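Local coordinates for protein response regulator (Colwellia psychrerythraea, PDB 3EQZ) that belongs to the response regulators, signalling proteins built on a receiver domain of the CheY-like fold, with a parallel sheet between layers of helices, at residues 50-55 with 77-82; 5-10 with 46-51. One frame throughout, in Å; residues are numbered along the deposited sequence.

Contact 1: 50-55 with 77-82; sequences IILDLM and LILISG
Ile-50 lays its CG2 against Leu-77 CD1 at 3.7 Å, near the start of a parallel strand pair in the central sheet of the CheY-like receiver fold. Strands 49-53 and 76-81, joined through helix 60-70, form a beta-alpha-beta unit. Leu-77 has CG anti to the backbone N (chi1 -176°), and its CD1, set by chi2, comes nearer to Ile-50, while the carbonyl O of Ile-50 takes a 2.7 Å hydrogen bond from Ile-78 N. Ile-51 turns to the other face, where it lies beside Ile-78 with both side chains pointing the same way. Its CG2 also presses on Ile-80 CD1 at 3.4 Å, closer than carbons usually come, so this spot is tightly packed. Leu-52 bonds twice through its backbone: its N-H goes to Ile-78 O, and its O receives Ile-80 N at 2.8 Å. On its own face, under Val-64 and Ile-65 of helix 60-70, Leu-52 CD2 meets Leu-79 CD2 at 4.0 Å. Asp-53 ends the strand. OD1 pairs with Lys-108, and OD2 accepts Met-55 N at 2.6 Å on its anti side, closing an Asx turn, so both carboxylate oxygens are engaged, which should restrict the group's rotation. Leu-54 adds the last rung, N to Ile-80 O at 3.0 Å, then sends its side chain back toward strand 76-81 beneath helix 87-97, where CD1 rests 3.5 Å from Ser-81 CB.

Contact 2: 5-10 with 46-51; sequences RVFIVD and KQDIII
Asp-48 OD2 is gripped by two groups: Arg-5 NH2, 2.8 Å away on the syn side though well out of the carboxylate plane, and the backbone N of Asn-45. Arg-5 NE completes a side-on, two-nitrogen salt bridge by reaching Asp-48 OD1 at 3.0 Å, from above the carboxylate plane. The arginine chain bends at chi3 (-58°), which swings NE round to this oxygen, and both acceptors stay close to the guanidinium plane. Phe-7 closes one face of that guanidinium: its CZ stands 3.6 Å above the plane, over the centre, with the ring edge directed at the charged group. The same ring brings CE2 to 3.9 Å from Asp-48 CG, its plane almost perpendicular (85°) to the carboxylate. From here strands 6-9 and 49-53 run parallel as neighbours in the receiver sheet, zipped by Ile-49 N to Arg-5 O, Phe-7 N to Ile-49 O, Ile-51 N to Phe-7 O and Val-9 N to Ile-51 O. On the face opposite Phe-7, Val-6 CG1 packs 3.9 Å from Ile-51 CD1. Arg-5 is exposed whereas Asp-48 is buried, so the bridge probably offsets a buried negative charge where the two strands come together, leaving the rest to backbone bonds and hydrocarbon.

In the fold
Both contacts use strand 49-53, with strand 6-9 along one edge and strand 76-81 along the other; they share Ile-50 and Ile-51, and their centres lie about 10 Å apart. Between them, Ile-78 CD1 of contact 1 packs 3.8 Å from Ile-49 CG2 of contact 2. The strand pairing of contact 2 is carried on by a probable hydrogen bond from Asp-53 N to Val-9 O, 2.9 Å long. Here the C-terminal ends of the strands bring Asp-53 CB to 3.6 Å from Asp-10 CG. This cluster is consistent with the acidic pocket of receiver domains; the Arg-5 and Asp-48 bridge sits at the other end of the strands.

Contact 1: 50-55 with 77-82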
loop_
_atom_site.group_PDB
_atom_site.type_symbol
_atom_site.label_atom_id
_atom_site.label_comp_id
_atom_site.label_asym_id
_atom_site.label_seq_id
_atom_site.Cartn_x
_atom_site.Cartn_y
_atom_site.Cartn_z
ATOM N N ILE B 50 -1.023 -16.844 17.822
ATOM C CA ILE B 50 0.073 -15.942 18.190
ATOM C C ILE B 50 -0.444 -14.519 18.032
ATOM O O ILE B 50 -0.943 -14.159 16.953
ATOM C CB ILE B 50 1.278 -16.107 17.259
ATOM C CG1 ILE B 50 1.754 -17.578 17.280
ATOM C CG2 ILE B 50 2.380 -15.092 17.587
ATOM C CD1 ILE B 50 2.701 -17.888 16.096
ATOM N N ILE B 51 -0.354 -13.726 19.087
ATOM C CA ILE B 51 -0.663 -12.305 18.980
ATOM C C ILE B 51 0.657 -11.584 18.982
ATOM O O ILE B 51 1.399 -11.628 19.963
ATOM C CB ILE B 51 -1.598 -11.816 20.103
ATOM C CG1 ILE B 51 -2.900 -12.653 20.128
ATOM C CG2 ILE B 51 -1.841 -10.301 20.028
ATOM C CD1 ILE B 51 -3.832 -12.300 21.354
ATOM N N LEU B 52 0.964 -10.941 17.855
ATOM C CA LEU B 52 2.288 -10.382 17.629
ATOM C C LEU B 52 2.231 -8.853 17.511
ATOM O O LEU B 52 1.575 -8.327 16.583
ATOM C CB LEU B 52 2.930 -10.982 16.371
ATOM C CG LEU B 52 4.328 -10.410 15.942
ATOM C CD1 LEU B 52 5.411 -10.555 17.065
ATOM C CD2 LEU B 52 4.868 -11.018 14.611
ATOM N N ASP B 53 2.867 -8.138 18.454
ATOM C CA ASP B 53 2.995 -6.692 18.304
ATOM C C ASP B 53 4.168 -6.461 17.372
ATOM O O ASP B 53 5.180 -7.099 17.537
ATOM C CB ASP B 53 3.200 -5.939 19.649
ATOM C CG ASP B 53 3.161 -4.381 19.474
ATOM O OD1 ASP B 53 2.125 -3.745 19.825
ATOM O OD2 ASP B 53 4.131 -3.794 18.942
ATOM N N LEU B 54 4.026 -5.563 16.389
ATOM C CA LEU B 54 5.081 -5.351 15.414
ATOM C C LEU B 54 6.269 -4.654 16.051
ATOM O O LEU B 54 7.356 -4.684 15.521
ATOM C CB LEU B 54 4.602 -4.499 14.235
ATOM C CG LEU B 54 3.587 -5.119 13.279
ATOM C CD1 LEU B 54 3.325 -4.121 12.152
ATOM C CD2 LEU B 54 4.017 -6.476 12.740
ATOM N N MET B 55 6.030 -3.987 17.177
ATOM C CA MET B 55 7.115 -3.390 17.950
ATOM C C MET B 55 7.823 -2.297 17.134
ATOM O O MET B 55 9.058 -2.116 17.238
ATOM C CB MET B 55 8.085 -4.499 18.406
ATOM C CG MET B 55 7.519 -5.367 19.610
ATOM S SD MET B 55 8.474 -6.835 20.111
ATOM C CE MET B 55 7.965 -8.149 18.966
ATOM N N LEU B 77 -2.060 -16.355 13.251
ATOM C CA LEU B 77 -1.350 -15.157 13.614
ATOM C C LEU B 77 -2.251 -13.914 13.643
ATOM O O LEU B 77 -3.033 -13.659 12.695
ATOM C CB LEU B 77 -0.172 -14.968 12.661
ATOM C CG LEU B 77 0.820 -13.833 12.854
ATOM C CD1 LEU B 77 1.511 -14.000 14.159
ATOM C CD2 LEU B 77 1.819 -13.839 11.680
ATOM N N ILE B 78 -2.137 -13.148 14.723
ATOM C CA ILE B 78 -2.814 -11.843 14.844
ATOM C C ILE B 78 -1.740 -10.771 14.991
ATOM O O ILE B 78 -0.817 -10.952 15.763
ATOM C CB ILE B 78 -3.725 -11.781 16.073
ATOM C CG1 ILE B 78 -4.880 -12.778 15.916
ATOM C CG2 ILE B 78 -4.207 -10.378 16.296
ATOM C CD1 ILE B 78 -5.577 -13.255 17.245
ATOM N N LEU B 79 -1.824 -9.694 14.204
ATOM C CA LEU B 79 -0.816 -8.679 14.230
ATOM C C LEU B 79 -1.357 -7.416 14.827
ATOM O O LEU B 79 -2.472 -7.010 14.536
ATOM C CB LEU B 79 -0.291 -8.378 12.838
ATOM C CG LEU B 79 0.211 -9.555 12.027
ATOM C CD1 LEU B 79 0.465 -9.046 10.597
ATOM C CD2 LEU B 79 1.537 -10.159 12.659
ATOM N N ILE B 80 -0.547 -6.766 15.642
ATOM C CA ILE B 80 -0.988 -5.556 16.305
ATOM C C ILE B 80 0.005 -4.452 16.111
ATOM O O ILE B 80 1.203 -4.701 16.159
ATOM C CB ILE B 80 -1.223 -5.795 17.786
ATOM C CG1 ILE B 80 -2.227 -6.982 17.940
ATOM C CG2 ILE B 80 -1.793 -4.467 18.399
ATOM C CD1 ILE B 80 -2.838 -7.134 19.302
ATOM N N SER B 81 -0.510 -3.242 15.834
ATOM C CA SER B 81 0.337 -2.051 15.603
ATOM C C SER B 81 -0.505 -0.822 15.286
ATOM O O SER B 81 -1.682 -0.959 14.946
ATOM C CB SER B 81 1.237 -2.311 14.374
ATOM O OG SER B 81 2.387 -1.484 14.418
ATOM N N GLY B 82 0.092 0.372 15.307
ATOM C CA GLY B 82 -0.537 1.556 14.619
ATOM C C GLY B 82 -0.947 1.352 13.140
ATOM O O GLY B 82 -0.239 0.704 12.354
#

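Contact 2: 5-10 with 46-51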
loop_
_atom_site.group_PDB
_atom_site.type_symbol
_atom_site.label_atom_id
_atom_site.label_comp_id
_atom_site.label_asym_id
_atom_site.label_seq_id
_atom_site.Cartn_x
_atom_site.Cartn_y
_atom_site.Cartn_z
ATOM N N ARG B 5 -3.446 -22.908 23.009
ATOM C CA ARG B 5 -2.415 -22.040 23.544
ATOM C C ARG B 5 -2.451 -20.690 22.789
ATOM O O ARG B 5 -2.570 -20.672 21.553
ATOM C CB ARG B 5 -1.040 -22.708 23.447
ATOM C CG ARG B 5 -0.943 -24.093 24.170
ATOM C CD ARG B 5 0.519 -24.634 24.188
ATOM N NE ARG B 5 1.060 -24.762 22.824
ATOM C CZ ARG B 5 2.300 -25.180 22.546
ATOM N NH1 ARG B 5 3.109 -25.529 23.537
ATOM N NH2 ARG B 5 2.738 -25.259 21.299
ATOM N N VAL B 6 -2.384 -19.593 23.531
ATOM C CA VAL B 6 -2.236 -18.257 22.937
ATOM C C VAL B 6 -0.873 -17.756 23.396
ATOM O O VAL B 6 -0.542 -17.899 24.570
ATOM C CB VAL B 6 -3.345 -17.296 23.377
ATOM C CG1 VAL B 6 -3.139 -15.902 22.766
ATOM C CG2 VAL B 6 -4.714 -17.859 22.987
ATOM N N PHE B 7 -0.066 -17.250 22.477
ATOM C CA PHE B 7 1.237 -16.659 22.820
ATOM C C PHE B 7 1.176 -15.203 22.485
ATOM O O PHE B 7 0.904 -14.853 21.316
ATOM C CB PHE B 7 2.352 -17.322 22.011
ATOM C CG PHE B 7 2.515 -18.791 22.332
ATOM C CD1 PHE B 7 3.303 -19.203 23.411
ATOM C CD2 PHE B 7 1.868 -19.763 21.585
ATOM C CE1 PHE B 7 3.446 -20.581 23.748
ATOM C CE2 PHE B 7 2.012 -21.157 21.910
ATOM C CZ PHE B 7 2.792 -21.555 23.000
ATOM N N ILE B 8 1.404 -14.368 23.484
ATOM C CA ILE B 8 1.458 -12.936 23.308
ATOM C C ILE B 8 2.925 -12.501 23.226
ATOM O O ILE B 8 3.697 -12.738 24.167
ATOM C CB ILE B 8 0.813 -12.174 24.496
ATOM C CG1 ILE B 8 -0.661 -12.534 24.591
ATOM C CG2 ILE B 8 1.006 -10.619 24.332
ATOM C CD1 ILE B 8 -1.331 -12.176 25.918
ATOM N N VAL B 9 3.293 -11.878 22.104
ATOM C CA VAL B 9 4.674 -11.451 21.874
ATOM C C VAL B 9 4.730 -9.909 21.729
ATOM O O VAL B 9 4.270 -9.320 20.737
ATOM C CB VAL B 9 5.271 -12.180 20.666
ATOM C CG1 VAL B 9 6.776 -11.953 20.567
ATOM C CG2 VAL B 9 4.891 -13.681 20.726
ATOM N N ASP B 10 5.292 -9.253 22.738
ATOM C CA ASP B 10 5.241 -7.796 22.807
ATOM C C ASP B 10 6.231 -7.429 23.867
ATOM O O ASP B 10 6.095 -7.872 25.019
ATOM C CB ASP B 10 3.846 -7.372 23.264
ATOM C CG ASP B 10 3.634 -5.848 23.250
ATOM O OD1 ASP B 10 4.607 -5.063 23.029
ATOM O OD2 ASP B 10 2.454 -5.447 23.434
ATOM N N LYS B 46 -0.628 -26.141 14.720
ATOM C CA LYS B 46 -1.678 -25.623 13.917
ATOM C C LYS B 46 -2.724 -24.950 14.787
ATOM O O LYS B 46 -3.299 -23.958 14.377
ATOM C CB LYS B 46 -2.259 -26.755 13.068
ATOM C CG LYS B 46 -3.008 -26.318 11.870
ATOM C CD LYS B 46 -3.512 -27.543 11.127
ATOM C CE LYS B 46 -2.370 -28.207 10.370
ATOM N NZ LYS B 46 -2.753 -29.300 9.365
ATOM N N GLN B 47 -2.940 -25.445 16.002
ATOM C CA GLN B 47 -3.988 -24.893 16.886
ATOM C C GLN B 47 -3.535 -23.730 17.772
ATOM O O GLN B 47 -4.354 -23.112 18.462
ATOM C CB GLN B 47 -4.618 -26.026 17.759
ATOM C CG GLN B 47 -4.653 -27.427 17.038
ATOM C CD GLN B 47 -3.339 -28.261 17.317
ATOM O OE1 GLN B 47 -3.076 -28.676 18.464
ATOM N NE2 GLN B 47 -2.529 -28.481 16.283
ATOM N N ASP B 48 -2.235 -23.437 17.772
ATOM C CA ASP B 48 -1.715 -22.289 18.519
ATOM C C ASP B 48 -2.145 -20.947 17.840
ATOM O O ASP B 48 -2.298 -20.877 16.604
ATOM C CB ASP B 48 -0.184 -22.363 18.667
ATOM C CG ASP B 48 0.277 -23.624 19.462
ATOM O OD1 ASP B 48 -0.472 -24.119 20.371
ATOM O OD2 ASP B 48 1.385 -24.138 19.167
ATOM N N ILE B 49 -2.366 -19.933 18.657
ATOM C CA ILE B 49 -2.696 -18.579 18.209
ATOM C C ILE B 49 -1.608 -17.618 18.716
ATOM O O ILE B 49 -1.274 -17.612 19.895
ATOM C CB ILE B 49 -4.005 -18.123 18.805
ATOM C CG1 ILE B 49 -5.150 -19.020 18.291
ATOM C CG2 ILE B 49 -4.253 -16.651 18.433
ATOM C CD1 ILE B 49 -6.327 -19.113 19.330
ATOM N N ILE B 50 -1.023 -16.844 17.822
ATOM C CA ILE B 50 0.073 -15.942 18.190
ATOM C C ILE B 50 -0.444 -14.519 18.032
ATOM O O ILE B 50 -0.943 -14.159 16.953
ATOM C CB ILE B 50 1.278 -16.107 17.259
ATOM C CG1 ILE B 50 1.754 -17.578 17.280
ATOM C CG2 ILE B 50 2.380 -15.092 17.587
ATOM C CD1 ILE B 50 2.701 -17.888 16.096
ATOM N N ILE B 51 -0.354 -13.726 19.087
ATOM C CA ILE B 51 -0.663 -12.305 18.980
ATOM C C ILE B 51 0.657 -11.584 18.982
ATOM O O ILE B 51 1.399 -11.628 19.963
ATOM C CB ILE B 51 -1.598 -11.816 20.103
ATOM C CG1 ILE B 51 -2.900 -12.653 20.128
ATOM C CG2 ILE B 51 -1.841 -10.301 20.028
ATOM C CD1 ILE B 51 -3.832 -12.300 21.354
#